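Local structure of ssDNA binding protein (Aeropyrum pernix, 4PSN) at residues L7-V12 with V69-I74; K20-L25 with M45-L50; L62-L67 with V92-R97. The protein binds single-stranded DNA, probably enclosing it in tunnels that run between its subunits. All blocks are in the same frame, centred on the assembly; numbering follows the deposited sequence.

Contact 1: L7-V12 with V69-I74; sequences LRTGLV and VVRIQI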
loop_
_atom_site.group_PDB
_atom_site.type_symbol
_atom_site.label_atom_id
_atom_site.label_comp_id
_atom_site.label_asym_id
_atom_site.label_seq_id
_atom_site.Cartn_x
_atom_site.Cartn_y
_atom_site.Cartn_z
ATOM N N LEU C 7 -6.619 3.896 -14.631
ATOM C CA LEU C 7 -5.285 3.635 -14.134
ATOM C C LEU C 7 -4.930 4.802 -13.202
ATOM O O LEU C 7 -5.006 5.960 -13.604
ATOM C CB LEU C 7 -4.313 3.554 -15.308
ATOM C CG LEU C 7 -2.913 2.998 -15.058
ATOM C CD1 LEU C 7 -2.186 2.739 -16.386
ATOM C CD2 LEU C 7 -2.116 3.948 -14.177
ATOM N N ARG C 8 -4.547 4.492 -11.962
ATOM C CA ARG C 8 -4.213 5.507 -10.952
ATOM C C ARG C 8 -2.889 5.156 -10.284
ATOM O O ARG C 8 -2.711 4.038 -9.827
ATOM C CB ARG C 8 -5.293 5.564 -9.860
ATOM C CG ARG C 8 -6.708 5.865 -10.344
ATOM C CD ARG C 8 -7.731 5.942 -9.184
ATOM N NE ARG C 8 -9.100 6.124 -9.688
ATOM C CZ ARG C 8 -9.689 7.307 -9.852
ATOM N NH1 ARG C 8 -10.919 7.386 -10.343
ATOM N NH2 ARG C 8 -9.046 8.420 -9.527
ATOM N N THR C 9 -1.966 6.106 -10.193
ATOM C CA THR C 9 -0.655 5.798 -9.631
ATOM C C THR C 9 -0.596 6.012 -8.123
ATOM O O THR C 9 0.298 5.504 -7.459
ATOM C CB THR C 9 0.439 6.701 -10.248
ATOM O OG1 THR C 9 0.113 8.070 -9.995
ATOM C CG2 THR C 9 0.560 6.479 -11.759
ATOM N N GLY C 10 -1.524 6.799 -7.582
ATOM C CA GLY C 10 -1.341 7.338 -6.240
ATOM C C GLY C 10 -0.149 8.295 -6.236
ATOM O O GLY C 10 0.389 8.623 -7.293
ATOM N N LEU C 11 0.261 8.751 -5.056
ATOM C CA LEU C 11 1.397 9.647 -4.934
ATOM C C LEU C 11 2.645 8.856 -5.244
ATOM O O LEU C 11 2.838 7.748 -4.731
ATOM C CB LEU C 11 1.503 10.191 -3.515
ATOM C CG LEU C 11 0.289 10.964 -2.997
ATOM C CD1 LEU C 11 0.515 11.329 -1.539
ATOM C CD2 LEU C 11 0.044 12.215 -3.848
ATOM N N VAL C 12 3.501 9.410 -6.090
ATOM C CA VAL C 12 4.766 8.737 -6.369
ATOM C C VAL C 12 5.882 9.749 -6.662
ATOM O O VAL C 12 5.631 10.788 -7.264
ATOM C CB VAL C 12 4.591 7.693 -7.518
ATOM C CG1 VAL C 12 4.280 8.395 -8.832
ATOM C CG2 VAL C 12 5.824 6.796 -7.641
ATOM N N VAL C 69 7.026 15.105 -6.528
ATOM C CA VAL C 69 6.004 14.069 -6.385
ATOM C C VAL C 69 4.926 14.310 -7.439
ATOM O O VAL C 69 4.586 15.452 -7.726
ATOM C CB VAL C 69 5.392 14.097 -4.981
ATOM C CG1 VAL C 69 4.127 13.238 -4.907
ATOM C CG2 VAL C 69 6.421 13.641 -3.946
ATOM N N VAL C 70 4.419 13.242 -8.043
ATOM C CA VAL C 70 3.351 13.352 -9.022
ATOM C C VAL C 70 2.257 12.355 -8.699
ATOM O O VAL C 70 2.458 11.434 -7.919
ATOM C CB VAL C 70 3.848 13.042 -10.440
ATOM C CG1 VAL C 70 4.794 14.141 -10.935
ATOM C CG2 VAL C 70 4.529 11.670 -10.469
ATOM N N ARG C 71 1.101 12.535 -9.310
ATOM C CA ARG C 71 0.017 11.573 -9.195
ATOM C C ARG C 71 -0.695 11.642 -10.527
ATOM O O ARG C 71 -1.004 12.729 -11.008
ATOM C CB ARG C 71 -0.939 11.946 -8.053
ATOM C CG ARG C 71 -2.110 10.960 -7.872
ATOM C CD ARG C 71 -2.695 11.035 -6.456
ATOM N NE ARG C 71 -3.371 12.309 -6.223
ATOM C CZ ARG C 71 -3.872 12.702 -5.047
ATOM N NH1 ARG C 71 -4.463 13.883 -4.952
ATOM N NH2 ARG C 71 -3.789 11.914 -3.976
ATOM N N ILE C 72 -0.950 10.486 -11.126
ATOM C CA ILE C 72 -1.436 10.431 -12.497
ATOM C C ILE C 72 -2.604 9.487 -12.587
ATOM O O ILE C 72 -2.641 8.468 -11.912
ATOM C CB ILE C 72 -0.319 9.908 -13.460
ATOM C CG1 ILE C 72 0.915 10.803 -13.361
ATOM C CG2 ILE C 72 -0.820 9.847 -14.896
ATOM C CD1 ILE C 72 2.108 10.282 -14.087
ATOM N N GLN C 73 -3.573 9.838 -13.413
ATOM C CA GLN C 73 -4.680 8.950 -13.651
ATOM C C GLN C 73 -5.145 9.153 -15.074
ATOM O O GLN C 73 -5.072 10.264 -15.616
ATOM C CB GLN C 73 -5.812 9.178 -12.637
ATOM C CG GLN C 73 -6.553 10.480 -12.768
ATOM C CD GLN C 73 -7.847 10.473 -11.960
ATOM O OE1 GLN C 73 -7.814 10.403 -10.728
ATOM N NE2 GLN C 73 -8.996 10.518 -12.655
ATOM N N ILE C 74 -5.577 8.068 -15.698
ATOM C CA ILE C 74 -6.123 8.142 -17.046
ATOM C C ILE C 74 -7.038 6.948 -17.246
ATOM O O ILE C 74 -6.738 5.857 -16.772
ATOM C CB ILE C 74 -4.994 8.136 -18.087
ATOM C CG1 ILE C 74 -5.543 8.305 -19.503
ATOM C CG2 ILE C 74 -4.149 6.859 -17.960
ATOM C CD1 ILE C 74 -4.403 8.397 -20.552
HETATM O O HOH W 1 -3.758 8.360 -8.728
#

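Contact 2: K20-L25 with M45-L50; sequences KVRRVL and MAAGNL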
loop_
_atom_site.group_PDB
_atom_site.type_symbol
_atom_site.label_atom_id
_atom_site.label_comp_id
_atom_site.label_asym_id
_atom_site.label_seq_id
_atom_site.Cartn_x
_atom_site.Cartn_y
_atom_site.Cartn_z
ATOM N N LYS C 20 5.588 2.549 -11.557
ATOM C CA LYS C 20 4.296 2.547 -10.874
ATOM C C LYS C 20 3.198 2.338 -11.907
ATOM O O LYS C 20 2.288 1.525 -11.723
ATOM C CB LYS C 20 4.085 3.865 -10.118
ATOM C CG LYS C 20 2.859 3.884 -9.205
ATOM C CD LYS C 20 2.839 2.669 -8.282
ATOM C CE LYS C 20 2.102 2.921 -6.975
ATOM N NZ LYS C 20 3.046 3.401 -5.914
ATOM N N VAL C 21 3.293 3.079 -13.005
ATOM C CA VAL C 21 2.338 2.961 -14.095
ATOM C C VAL C 21 2.279 1.520 -14.609
ATOM O O VAL C 21 1.207 0.949 -14.746
ATOM C CB VAL C 21 2.685 3.937 -15.247
ATOM C CG1 VAL C 21 1.956 3.548 -16.518
ATOM C CG2 VAL C 21 2.325 5.371 -14.843
ATOM N N ARG C 22 3.440 0.937 -14.878
ATOM C CA ARG C 22 3.520 -0.430 -15.390
ATOM C C ARG C 22 2.959 -1.422 -14.371
ATOM O O ARG C 22 2.185 -2.300 -14.713
ATOM C CB ARG C 22 4.977 -0.779 -15.710
ATOM C CG ARG C 22 5.194 -2.154 -16.370
ATOM C CD ARG C 22 6.683 -2.406 -16.652
ATOM N NE ARG C 22 6.879 -3.338 -17.769
ATOM C CZ ARG C 22 6.988 -4.649 -17.621
ATOM N NH1 ARG C 22 6.921 -5.182 -16.408
ATOM N NH2 ARG C 22 7.155 -5.428 -18.678
ATOM N N ARG C 23 3.340 -1.283 -13.111
ATOM C CA ARG C 23 2.882 -2.244 -12.110
ATOM C C ARG C 23 1.373 -2.210 -11.866
ATOM O O ARG C 23 0.739 -3.258 -11.721
ATOM C CB ARG C 23 3.655 -2.073 -10.800
ATOM C CG ARG C 23 5.084 -2.575 -10.925
ATOM C CD ARG C 23 5.908 -2.277 -9.688
ATOM N NE ARG C 23 7.308 -2.646 -9.885
ATOM C CZ ARG C 23 8.304 -2.244 -9.102
ATOM N NH1 ARG C 23 8.053 -1.456 -8.066
ATOM N NH2 ARG C 23 9.547 -2.623 -9.357
ATOM N N VAL C 24 0.807 -1.006 -11.819
ATOM C CA VAL C 24 -0.625 -0.850 -11.627
ATOM C C VAL C 24 -1.411 -1.416 -12.824
ATOM O O VAL C 24 -2.445 -2.066 -12.651
ATOM C CB VAL C 24 -0.999 0.632 -11.379
ATOM C CG1 VAL C 24 -2.514 0.828 -11.406
ATOM C CG2 VAL C 24 -0.396 1.131 -10.051
ATOM N N LEU C 25 -0.924 -1.176 -14.039
ATOM C CA LEU C 25 -1.632 -1.661 -15.224
ATOM C C LEU C 25 -1.637 -3.186 -15.249
ATOM O O LEU C 25 -2.649 -3.813 -15.568
ATOM C CB LEU C 25 -1.004 -1.127 -16.504
ATOM C CG LEU C 25 -1.826 -1.429 -17.754
ATOM C CD1 LEU C 25 -3.190 -0.753 -17.634
ATOM C CD2 LEU C 25 -1.107 -0.941 -19.007
HETATM N N MSE C 45 3.322 -3.239 -23.679
HETATM C CA MSE C 45 3.420 -2.207 -24.707
HETATM C C MSE C 45 2.518 -1.033 -24.417
HETATM O O MSE C 45 2.890 0.124 -24.640
HETATM C CB MSE C 45 3.075 -2.769 -26.074
HETATM C CG MSE C 45 4.141 -3.681 -26.649
HETATM SE SE MSE C 45 3.488 -4.436 -28.331
HETATM C CE MSE C 45 2.442 -2.898 -28.942
ATOM N N ALA C 46 1.315 -1.333 -23.949
ATOM C CA ALA C 46 0.395 -0.281 -23.530
ATOM C C ALA C 46 1.038 0.599 -22.461
ATOM O O ALA C 46 1.020 1.830 -22.550
ATOM C CB ALA C 46 -0.920 -0.888 -23.023
ATOM N N ALA C 47 1.614 -0.030 -21.448
ATOM C CA ALA C 47 2.234 0.718 -20.360
ATOM C C ALA C 47 3.462 1.481 -20.852
ATOM O O ALA C 47 3.690 2.633 -20.461
ATOM C CB ALA C 47 2.617 -0.209 -19.230
ATOM N N GLY C 48 4.260 0.838 -21.701
ATOM C CA GLY C 48 5.443 1.480 -22.254
ATOM C C GLY C 48 5.130 2.695 -23.112
ATOM O O GLY C 48 5.785 3.738 -22.997
ATOM N N ASN C 49 4.140 2.563 -23.991
ATOM C CA ASN C 49 3.646 3.699 -24.769
ATOM C C ASN C 49 3.122 4.837 -23.899
ATOM O O ASN C 49 3.405 6.011 -24.157
ATOM C CB ASN C 49 2.519 3.257 -25.711
ATOM C CG ASN C 49 3.012 2.365 -26.837
ATOM O OD1 ASN C 49 4.206 2.347 -27.149
ATOM N ND2 ASN C 49 2.094 1.619 -27.455
ATOM N N LEU C 50 2.325 4.506 -22.885
ATOM C CA LEU C 50 1.844 5.546 -21.990
ATOM C C LEU C 50 3.048 6.211 -21.332
ATOM O O LEU C 50 3.119 7.430 -21.248
ATOM C CB LEU C 50 0.893 4.976 -20.935
ATOM C CG LEU C 50 0.311 5.974 -19.926
ATOM C CD1 LEU C 50 -0.387 7.115 -20.646
ATOM C CD2 LEU C 50 -0.655 5.262 -18.941
#

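Contact 3: L62-L67 with V92-R97; sequences LKADKL and VELWRR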
loop_
_atom_site.group_PDB
_atom_site.type_symbol
_atom_site.label_atom_id
_atom_site.label_comp_id
_atom_site.label_asym_id
_atom_site.label_seq_id
_atom_site.Cartn_x
_atom_site.Cartn_y
_atom_site.Cartn_z
ATOM N N LEU C 62 6.062 19.977 -17.992
ATOM C CA LEU C 62 5.764 20.466 -16.654
ATOM C C LEU C 62 7.074 20.698 -15.954
ATOM O O LEU C 62 7.122 21.292 -14.882
ATOM C CB LEU C 62 4.919 19.449 -15.886
ATOM C CG LEU C 62 3.510 19.194 -16.418
ATOM C CD1 LEU C 62 2.826 18.108 -15.591
ATOM C CD2 LEU C 62 2.697 20.487 -16.358
ATOM N N LYS C 63 8.138 20.207 -16.577
ATOM C CA LYS C 63 9.481 20.318 -16.027
ATOM C C LYS C 63 9.544 19.815 -14.591
ATOM O O LYS C 63 10.072 20.506 -13.720
ATOM C CB LYS C 63 9.975 21.768 -16.093
ATOM C CG LYS C 63 9.842 22.394 -17.475
ATOM C CD LYS C 63 11.139 23.017 -17.956
ATOM C CE LYS C 63 11.277 22.858 -19.476
ATOM N NZ LYS C 63 12.489 23.531 -20.041
ATOM N N ALA C 64 9.018 18.617 -14.338
ATOM C CA ALA C 64 9.129 18.021 -12.996
ATOM C C ALA C 64 10.562 17.565 -12.734
ATOM O O ALA C 64 11.205 17.012 -13.613
ATOM C CB ALA C 64 8.176 16.846 -12.833
ATOM N N ASP C 65 11.056 17.804 -11.524
ATOM C CA ASP C 65 12.343 17.270 -11.099
ATOM C C ASP C 65 12.148 15.805 -10.719
ATOM O O ASP C 65 11.048 15.411 -10.322
ATOM C CB ASP C 65 12.852 18.056 -9.890
ATOM C CG ASP C 65 14.245 17.635 -9.461
ATOM O OD1 ASP C 65 15.213 17.987 -10.174
ATOM O OD2 ASP C 65 14.375 16.966 -8.409
ATOM N N LYS C 66 13.202 14.999 -10.823
ATOM C CA LYS C 66 13.074 13.585 -10.500
ATOM C C LYS C 66 12.673 13.352 -9.032
ATOM O O LYS C 66 12.146 12.293 -8.690
ATOM C CB LYS C 66 14.341 12.806 -10.874
ATOM C CG LYS C 66 15.576 13.155 -10.064
ATOM C CD LYS C 66 16.858 12.944 -10.888
ATOM C CE LYS C 66 18.077 13.567 -10.190
ATOM N NZ LYS C 66 19.289 13.649 -11.064
ATOM N N LEU C 67 12.900 14.353 -8.182
ATOM C CA LEU C 67 12.608 14.236 -6.755
ATOM C C LEU C 67 11.300 14.924 -6.345
ATOM O O LEU C 67 10.959 14.995 -5.163
ATOM C CB LEU C 67 13.773 14.787 -5.933
ATOM C CG LEU C 67 15.033 13.922 -5.982
ATOM C CD1 LEU C 67 16.164 14.574 -5.196
ATOM C CD2 LEU C 67 14.717 12.536 -5.443
ATOM N N VAL C 92 -3.025 15.014 -14.258
ATOM C CA VAL C 92 -1.724 14.946 -13.618
ATOM C C VAL C 92 -1.675 15.992 -12.518
ATOM O O VAL C 92 -2.141 17.111 -12.699
ATOM C CB VAL C 92 -0.575 15.160 -14.631
ATOM C CG1 VAL C 92 0.754 15.324 -13.904
ATOM C CG2 VAL C 92 -0.494 13.991 -15.619
ATOM N N GLU C 93 -1.166 15.599 -11.357
ATOM C CA GLU C 93 -0.921 16.537 -10.277
ATOM C C GLU C 93 0.573 16.558 -10.012
ATOM O O GLU C 93 1.256 15.554 -10.183
ATOM C CB GLU C 93 -1.686 16.130 -9.018
ATOM C CG GLU C 93 -3.206 16.259 -9.156
ATOM C CD GLU C 93 -3.949 15.405 -8.139
ATOM O OE1 GLU C 93 -4.134 14.193 -8.401
ATOM O OE2 GLU C 93 -4.333 15.941 -7.072
ATOM N N LEU C 94 1.078 17.711 -9.605
ATOM C CA LEU C 94 2.490 17.857 -9.332
ATOM C C LEU C 94 2.685 18.657 -8.056
ATOM O O LEU C 94 1.976 19.641 -7.802
ATOM C CB LEU C 94 3.186 18.547 -10.514
ATOM C CG LEU C 94 4.644 18.977 -10.337
ATOM C CD1 LEU C 94 5.554 17.771 -10.231
ATOM C CD2 LEU C 94 5.068 19.898 -11.503
ATOM N N TRP C 95 3.659 18.228 -7.265
ATOM C CA TRP C 95 4.035 18.915 -6.051
ATOM C C TRP C 95 5.544 19.119 -6.123
ATOM O O TRP C 95 6.303 18.163 -6.338
ATOM C CB TRP C 95 3.692 18.054 -4.822
ATOM C CG TRP C 95 2.225 17.801 -4.541
ATOM C CD1 TRP C 95 1.448 18.453 -3.623
ATOM C CD2 TRP C 95 1.383 16.783 -5.123
ATOM N NE1 TRP C 95 0.173 17.927 -3.617
ATOM C CE2 TRP C 95 0.110 16.897 -4.519
ATOM C CE3 TRP C 95 1.583 15.790 -6.093
ATOM C CZ2 TRP C 95 -0.966 16.063 -4.862
ATOM C CZ3 TRP C 95 0.518 14.959 -6.429
ATOM C CH2 TRP C 95 -0.743 15.104 -5.815
ATOM N N ARG C 96 5.991 20.356 -5.948
ATOM C CA ARG C 96 7.421 20.623 -6.056
ATOM C C ARG C 96 8.151 20.555 -4.716
ATOM O O ARG C 96 7.710 21.122 -3.721
ATOM C CB ARG C 96 7.660 21.966 -6.742
ATOM C CG ARG C 96 7.138 21.989 -8.164
ATOM C CD ARG C 96 7.785 23.087 -8.953
ATOM N NE ARG C 96 7.243 23.188 -10.300
ATOM C CZ ARG C 96 7.700 22.512 -11.350
ATOM N NH1 ARG C 96 8.704 21.655 -11.213
ATOM N NH2 ARG C 96 7.140 22.695 -12.539
ATOM N N ARG C 97 9.283 19.862 -4.710
ATOM C CA ARG C 97 10.050 19.647 -3.485
ATOM C C ARG C 97 10.543 20.944 -2.824
ATOM O O ARG C 97 11.085 21.823 -3.479
ATOM C CB ARG C 97 11.233 18.732 -3.789
ATOM C CG ARG C 97 12.011 18.273 -2.573
ATOM C CD ARG C 97 13.148 17.337 -2.983
ATOM N NE ARG C 97 14.298 17.485 -2.098
ATOM C CZ ARG C 97 15.348 18.261 -2.354
ATOM N NH1 ARG C 97 15.410 18.953 -3.489
ATOM N NH2 ARG C 97 16.343 18.340 -1.476
#

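Contact 1: L7-V12 with V69-I74
Strands 6-13 and 69-78 are neighbours in an antiparallel sheet, where Leu7 and Ile74 form a hydrogen-bonded pair with Leu7 N 2.9 Å from Ile74 O and a return bond from Ile74 N to Leu7 O. Val12 and Val70 make a second such pair at the far end, Val70 N reaching Val12 O over 2.8 Å and almost straight at 172°. Here Val12 CG1 packs obliquely against Val70 CG2 at 3.7 Å, on the face that also carries Leu7 and Ile74. Between the two pairs the register slips by one residue, and Thr9 bridges the break. Its backbone N still donates to Ile72 O, but the amide of Ile72 is met by the side chain, with Ile72 N 2.9 Å from Thr9 OG1. That hydroxyl sits between the backbone N and the carbonyl carbon (chi1 59°), and gives its own proton to Gly10 O at 2.8 Å. An alanine here would probably leave the Ile72 amide without its acceptor and Gly10 O without its donor, and open a gap beside Ile72 CB where CG2 now lies. Within this chain the sheet has three strands, and 83-97 pairs along the other edge of 69-78. On the face opposite Leu7, Arg8 and Gln73 run side by side, guanidinium and amide planes 89° apart; Arg8 NH2 forms a salt bridge with Asp31 OD2 of the third subunit, and Gln73 NE2 a hydrogen bond to the same oxygen. Arg71 bends along Gly10, lays one face of its guanidinium against Leu11 CD2, which is 3.8 Å from Arg71 NH2, and forms a salt bridge with Glu93.

Contact 2: K20-L25 with M45-L50
Ala47 and Leu25 meet where helices 17-28 and 40-61 come together, and the tight part of the contact is built round the small Ala47 side chain. Its CB lies 3.8 Å from Leu25 CD2 and also faces the backbone of the other helix, 4.0 Å from Arg22 CA. With only a methyl on Ala47, the CA atoms of Arg22 and Ala47 approach to 5.3 Å. Leu25 sends CG anti to its backbone N (chi1 -171°), and the CD2 methyl beyond it settles on the opposing helix, 3.8 Å from Ala47 N and 4.0 Å from Ala46 CB. One methyl thus covers a main-chain atom and two alanine side chains. A turn away, Val21 and Leu50 cross at about a right angle and touch through single methyls, Val21 CG1 to Leu50 CD2, at 4.0 Å. The two segments run nearly antiparallel, their directions 151° apart and their axes 9.2 Å apart at the closest, and no hydrogen bond joins them. Together the helices form a layer laid on one face of the antiparallel sheet that strands 6-13, 69-78 and 83-97 make in this chain: Leu25 and Leu50 both rest on Leu7, Leu25 also reaches Tyr76, and Leu50 reaches Ile74, Phe85 and Phe87. The side turned away from the sheet is looser. Arg22 meets Ala47 there through its first side-chain carbon, CB to CB at 4.3 Å, while its guanidinium goes on to bond through NH2 to Asn203 O of the second subunit. That subunit covers this side, with its Val204 packed on Arg22.

Contact 3: L62-L67 with V92-R97
Arg96 reaches from strand 83-97 to two successive carbonyls just past helix 40-61. Its NH2 lies 2.7 Å from Leu62 O and close to the line of that C=O (177°), whereas NH1 meets Lys63 O at 3.1 Å from above the carbonyl plane. Both oxygens lie near the guanidinium plane, so the pair of bonds fixes its rotation, and its positive charge would probably suit the partial negative charge of the helix C-terminus. The chain is extended from CG to NE, and Leu94 CD2 covers the guanidinium centre from one face, 3.6 Å above the plane. The other Leu94 methyl, CD1, touches Ala64 CB at 3.8 Å and Leu62 CD1 meets Val92 CG1 at 3.9 Å. Farther out, positive phi at Lys63 (52°) turns the chain off the helix. Asp65 OD2 accepts from Leu67 N at 3.0 Å in an Asx turn, and Leu67 CB packs on Arg97 CD at 3.9 Å. Asp68 accepts from the backbone N of Asp65 and of Arg97, holding turn and strand together. Trp95 to Arg97 pair with the second subunit, and the whole is a helix-to-strand connection on the outermost strand of this chain's antiparallel sheet, where that sheet crosses a subunit interface.

All three contacts belong to one unit, in which two helices lie on the sheet of strands 6-13, 69-78 and 83-97. Contacts 1 and 2 have centres 12 Å apart and touch, Thr9 CG2 lying 3.7 Å from Val21 CG2; along the chain, contact 2 is nested inside the loop that contact 1 closes. Contact 3 is about 12 Å from contact 1, centre to centre, and shares its sheet: Val69 O and Trp95 N are 3.0 Å apart, a probable hydrogen bond. Contacts 2 and 3 do not touch, their centres being about 19 Å and their nearest atoms about 9 Å apart. Each reaches the second subunit, so the unit helps form the interfaces where DNA tunnels probably run.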